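Local coordinates for uncharacterized protein (Desulfotomaculum acetoxidans, PDB 3U4Y) that is of unknown function but folds as a seven-bladed beta-propeller related to the lactonase family, with every blade a four-stranded antiparallel sheet, at residues 7-15 / 22-30. Residues are numbered along the deposited sequence; the frame is centred on the assembly and turned at random.
Sequences TTSNFGIVV and ISFFSTDTL
F25 lays its ring against the backbone of G12, its partner in a hydrogen-bonded antiparallel pair. With CG held between its own backbone N and carbonyl carbon (chi1 59°), the ring leans back over the neighbouring strand, and G12 N sits over the centre of one face, 4.0 Å above the plane. The same pair is tied by two backbone bonds, G12 N to F25 O and F25 N to G12 O, each 2.9 Å. Shortening F25 to an alanine is likely to strip the G12 backbone of the ring that now lies over it. Two residues on, V14 and S23 repeat the pattern, V14 N reaching S23 O at 2.9 Å, and V14 CG1 lies 4.1 Å from S23 CB.

The opposite face carries mostly apolar side chains, F11, I13, F24 and I22. I13 runs alongside F24; its CG1, anti to the backbone N (chi1 177°), rides over the rim of one face of the F24 ring, while I13 CB comes within 3.9 Å of F24 CE1. F11 CD1 meets the edge of that ring at F24 CD1, 4.1 Å away.

Where the strands give way to loops, N10 turns toward T27 and D28. T27 N makes a weak bond to N10 O. N10 CB packs against D28 OD2, with the amide and carboxylate planes 29° apart, while N10 OD1 takes a hydrogen bond from K282.

The hairpin forms the middle of a propeller blade, strand 32-37 flanking 21-26 and strand 319-321, from the chain's far end, flanking 11-16. Completing one blade with strands from both termini is the "Velcro" ring closure of beta-propellers; here C322, backbone-bonded to F11, also forms a disulfide with C51. F11, I13 and I22 pack on strand 42-47 of the next blade.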
ATOM      1  N   THR A   7     -18.445  18.197  -0.815  1.00 78.75           N
ATOM      2  CA  THR A   7     -17.548  17.502   0.107  1.00 91.70           C
ATOM      3  C   THR A   7     -18.069  16.110   0.492  1.00 95.15           C
ATOM      4  O   THR A   7     -18.782  15.950   1.489  1.00 89.19           O
ATOM      5  CB  THR A   7     -17.294  18.349   1.353  1.00 91.87           C
ATOM      6  N   THR A   8     -17.704  15.113  -0.311  1.00 96.21           N
ATOM      7  CA  THR A   8     -18.085  13.727  -0.053  1.00 92.30           C
ATOM      8  C   THR A   8     -16.878  12.876   0.318  1.00 82.04           C
ATOM      9  O   THR A   8     -15.773  13.093  -0.173  1.00 71.57           O
ATOM     10  CB  THR A   8     -18.751  13.080  -1.272  1.00 93.08           C
ATOM     11  OG1 THR A   8     -17.934  11.998  -1.748  1.00 79.42           O
ATOM     12  CG2 THR A   8     -18.948  14.124  -2.380  1.00 98.04           C
ATOM     13  N   SER A   9     -17.105  11.900   1.187  1.00 81.03           N
ATOM     14  CA  SER A   9     -16.034  11.045   1.654  1.00 74.42           C
ATOM     15  C   SER A   9     -16.291   9.611   1.233  1.00 76.77           C
ATOM     16  O   SER A   9     -15.732   8.669   1.793  1.00 86.88           O
ATOM     17  CB  SER A   9     -15.885  11.160   3.161  1.00 67.10           C
ATOM     18  OG  SER A   9     -15.357  12.429   3.493  1.00 62.83           O
ATOM     19  N   ASN A  10     -17.137   9.460   0.225  1.00 64.78           N
ATOM     20  CA  ASN A  10     -17.395   8.152  -0.338  1.00 59.51           C
ATOM     21  C   ASN A  10     -16.786   8.020  -1.720  1.00 53.51           C
ATOM     22  O   ASN A  10     -17.475   8.045  -2.741  1.00 53.67           O
ATOM     23  CB  ASN A  10     -18.887   7.863  -0.319  1.00 59.11           C
ATOM     24  CG  ASN A  10     -19.396   7.653   1.078  1.00 57.09           C
ATOM     25  OD1 ASN A  10     -19.524   8.606   1.847  1.00 61.94           O
ATOM     26  ND2 ASN A  10     -19.651   6.396   1.438  1.00 50.07           N
ATOM     27  N   PHE A  11     -15.470   7.874  -1.729  1.00 48.34           N
ATOM     28  CA  PHE A  11     -14.714   7.912  -2.963  1.00 43.14           C
ATOM     29  C   PHE A  11     -13.336   7.296  -2.784  1.00 39.06           C
ATOM     30  O   PHE A  11     -12.849   7.126  -1.665  1.00 42.52           O
ATOM     31  CB  PHE A  11     -14.557   9.364  -3.423  1.00 39.96           C
ATOM     32  CG  PHE A  11     -13.420  10.099  -2.758  1.00 34.21           C
ATOM     33  CD1 PHE A  11     -12.123   9.982  -3.229  1.00 35.24           C
ATOM     34  CD2 PHE A  11     -13.649  10.906  -1.666  1.00 36.30           C
ATOM     35  CE1 PHE A  11     -11.081  10.662  -2.607  1.00 39.88           C
ATOM     36  CE2 PHE A  11     -12.603  11.588  -1.050  1.00 37.66           C
ATOM     37  CZ  PHE A  11     -11.327  11.469  -1.517  1.00 30.38           C
ATOM     38  N   GLY A  12     -12.700   6.998  -3.903  1.00 30.47           N
ATOM     39  CA  GLY A  12     -11.368   6.434  -3.891  1.00 34.81           C
ATOM     40  C   GLY A  12     -10.610   6.784  -5.156  1.00 42.20           C
ATOM     41  O   GLY A  12     -11.162   7.363  -6.083  1.00 53.65           O
ATOM     42  N   ILE A  13      -9.340   6.414  -5.198  1.00 35.74           N
ATOM     43  CA  ILE A  13      -8.484   6.762  -6.317  1.00 37.40           C
ATOM     44  C   ILE A  13      -7.738   5.525  -6.805  1.00 31.32           C
ATOM     45  O   ILE A  13      -7.322   4.707  -6.012  1.00 33.63           O
ATOM     46  CB  ILE A  13      -7.497   7.901  -5.934  1.00 41.52           C
ATOM     47  CG1 ILE A  13      -6.554   8.213  -7.086  1.00 41.66           C
ATOM     48  CG2 ILE A  13      -6.689   7.565  -4.675  1.00 30.57           C
ATOM     49  CD1 ILE A  13      -5.406   9.074  -6.652  1.00 46.29           C
ATOM     50  N   VAL A  14      -7.587   5.382  -8.113  1.00 27.01           N
ATOM     51  CA  VAL A  14      -6.918   4.216  -8.662  1.00 29.41           C
ATOM     52  C   VAL A  14      -6.038   4.582  -9.842  1.00 34.05           C
ATOM     53  O   VAL A  14      -6.422   5.379 -10.702  1.00 38.57           O
ATOM     54  CB  VAL A  14      -7.921   3.139  -9.098  1.00 31.19           C
ATOM     55  CG1 VAL A  14      -8.825   3.662 -10.201  1.00 35.68           C
ATOM     56  CG2 VAL A  14      -7.187   1.886  -9.544  1.00 23.02           C
ATOM     57  N   VAL A  15      -4.855   3.980  -9.881  1.00 32.67           N
ATOM     58  CA  VAL A  15      -3.882   4.267 -10.924  1.00 32.05           C
ATOM     59  C   VAL A  15      -4.109   3.420 -12.172  1.00 29.66           C
ATOM     60  O   VAL A  15      -4.438   2.239 -12.077  1.00 34.16           O
ATOM     61  CB  VAL A  15      -2.464   4.063 -10.406  1.00 29.63           C
ATOM     62  CG1 VAL A  15      -1.470   4.240 -11.528  1.00 18.29           C
ATOM     63  CG2 VAL A  15      -2.192   5.020  -9.252  1.00 20.29           C
ATOM     64  N   ILE A  22      -4.996   8.633 -13.754  1.00 32.12           N
ATOM     65  CA  ILE A  22      -5.573   8.194 -12.488  1.00 26.93           C
ATOM     66  C   ILE A  22      -7.063   8.527 -12.514  1.00 31.73           C
ATOM     67  O   ILE A  22      -7.482   9.447 -13.195  1.00 30.55           O
ATOM     68  CB  ILE A  22      -4.971   8.933 -11.289  1.00 31.45           C
ATOM     69  CG1 ILE A  22      -5.756  10.217 -11.031  1.00 31.83           C
ATOM     70  CG2 ILE A  22      -3.517   9.249 -11.516  1.00 36.38           C
ATOM     71  CD1 ILE A  22      -4.995  11.243 -10.240  1.00 32.73           C
ATOM     72  N   SER A  23      -7.860   7.770 -11.769  1.00 39.48           N
ATOM     73  CA  SER A  23      -9.299   7.988 -11.689  1.00 34.13           C
ATOM     74  C   SER A  23      -9.759   8.056 -10.245  1.00 35.07           C
ATOM     75  O   SER A  23      -9.241   7.358  -9.386  1.00 44.18           O
ATOM     76  CB  SER A  23     -10.069   6.852 -12.365  1.00 35.58           C
ATOM     77  OG  SER A  23      -9.797   6.779 -13.746  1.00 40.81           O
ATOM     78  N   PHE A  24     -10.739   8.907  -9.989  1.00 27.49           N
ATOM     79  CA  PHE A  24     -11.430   8.914  -8.732  1.00 27.51           C
ATOM     80  C   PHE A  24     -12.741   8.248  -9.040  1.00 40.32           C
ATOM     81  O   PHE A  24     -13.301   8.461 -10.104  1.00 43.46           O
ATOM     82  CB  PHE A  24     -11.659  10.335  -8.271  1.00 25.74           C
ATOM     83  CG  PHE A  24     -10.415  11.035  -7.836  1.00 29.34           C
ATOM     84  CD1 PHE A  24      -9.960  10.924  -6.539  1.00 35.63           C
ATOM     85  CD2 PHE A  24      -9.702  11.815  -8.712  1.00 26.39           C
ATOM     86  CE1 PHE A  24      -8.819  11.589  -6.128  1.00 37.54           C
ATOM     87  CE2 PHE A  24      -8.560  12.471  -8.302  1.00 25.81           C
ATOM     88  CZ  PHE A  24      -8.125  12.363  -7.013  1.00 24.15           C
ATOM     89  N   PHE A  25     -13.217   7.423  -8.122  1.00 45.39           N
ATOM     90  CA  PHE A  25     -14.445   6.678  -8.326  1.00 45.94           C
ATOM     91  C   PHE A  25     -15.261   6.773  -7.037  1.00 55.00           C
ATOM     92  O   PHE A  25     -14.710   7.004  -5.957  1.00 50.96           O
ATOM     93  CB  PHE A  25     -14.117   5.218  -8.670  1.00 33.69           C
ATOM     94  CG  PHE A  25     -13.331   4.519  -7.609  1.00 47.55           C
ATOM     95  CD1 PHE A  25     -13.936   3.612  -6.761  1.00 50.21           C
ATOM     96  CD2 PHE A  25     -11.985   4.793  -7.431  1.00 63.04           C
ATOM     97  CE1 PHE A  25     -13.211   2.977  -5.754  1.00 48.46           C
ATOM     98  CE2 PHE A  25     -11.249   4.157  -6.435  1.00 62.65           C
ATOM     99  CZ  PHE A  25     -11.870   3.253  -5.591  1.00 56.60           C
ATOM    100  N   SER A  26     -16.575   6.618  -7.138  1.00 54.70           N
ATOM    101  CA  SER A  26     -17.374   6.590  -5.931  1.00 46.13           C
ATOM    102  C   SER A  26     -17.506   5.166  -5.404  1.00 50.85           C
ATOM    103  O   SER A  26     -17.787   4.230  -6.154  1.00 50.50           O
ATOM    104  CB  SER A  26     -18.750   7.192  -6.160  1.00 33.62           C
ATOM    105  OG  SER A  26     -19.747   6.189  -6.100  1.00 39.29           O
ATOM    106  N   THR A  27     -17.267   5.037  -4.103  1.00 43.85           N
ATOM    107  CA  THR A  27     -17.582   3.873  -3.295  1.00 40.00           C
ATOM    108  C   THR A  27     -19.057   3.419  -3.358  1.00 48.79           C
ATOM    109  O   THR A  27     -19.359   2.239  -3.154  1.00 48.88           O
ATOM    110  CB  THR A  27     -17.285   4.262  -1.859  1.00 51.30           C
ATOM    111  OG1 THR A  27     -15.887   4.540  -1.742  1.00 53.17           O
ATOM    112  CG2 THR A  27     -17.716   3.176  -0.869  1.00 59.89           C
ATOM    113  N   ASP A  28     -19.963   4.358  -3.641  1.00 54.74           N
ATOM    114  CA  ASP A  28     -21.416   4.132  -3.566  1.00 60.60           C
ATOM    115  C   ASP A  28     -22.026   3.637  -4.865  1.00 57.45           C
ATOM    116  O   ASP A  28     -22.532   2.515  -4.947  1.00 57.19           O
ATOM    117  CB  ASP A  28     -22.145   5.436  -3.220  1.00 70.11           C
ATOM    118  CG  ASP A  28     -21.757   5.994  -1.867  1.00 69.21           C
ATOM    119  OD1 ASP A  28     -21.843   5.249  -0.859  1.00 67.33           O
ATOM    120  OD2 ASP A  28     -21.367   7.186  -1.826  1.00 59.33           O
ATOM    121  N   THR A  29     -22.018   4.525  -5.857  1.00 51.86           N
ATOM    122  CA  THR A  29     -22.599   4.267  -7.169  1.00 54.41           C
ATOM    123  C   THR A  29     -21.734   3.339  -7.997  1.00 60.80           C
ATOM    124  O   THR A  29     -22.239   2.586  -8.836  1.00 61.58           O
ATOM    125  CB  THR A  29     -22.714   5.565  -7.967  1.00 55.67           C
ATOM    126  OG1 THR A  29     -21.675   6.461  -7.558  1.00 50.99           O
ATOM    127  CG2 THR A  29     -24.060   6.223  -7.733  1.00 66.48           C
ATOM    128  N   LEU A  30     -20.426   3.427  -7.777  1.00 64.08           N
ATOM    129  CA  LEU A  30     -19.461   2.643  -8.532  1.00 60.50           C
ATOM    130  C   LEU A  30     -19.323   3.158  -9.957  1.00 64.70           C
ATOM    131  O   LEU A  30     -19.444   2.394 -10.921  1.00 70.63           O
ATOM    132  CB  LEU A  30     -19.847   1.165  -8.530  1.00 48.28           C
ATOM    133  CG  LEU A  30     -19.744   0.574  -7.134  1.00 40.41           C
ATOM    134  CD1 LEU A  30     -19.876  -0.948  -7.150  1.00 38.78           C
ATOM    135  CD2 LEU A  30     -18.421   1.002  -6.557  1.00 38.00           C
TER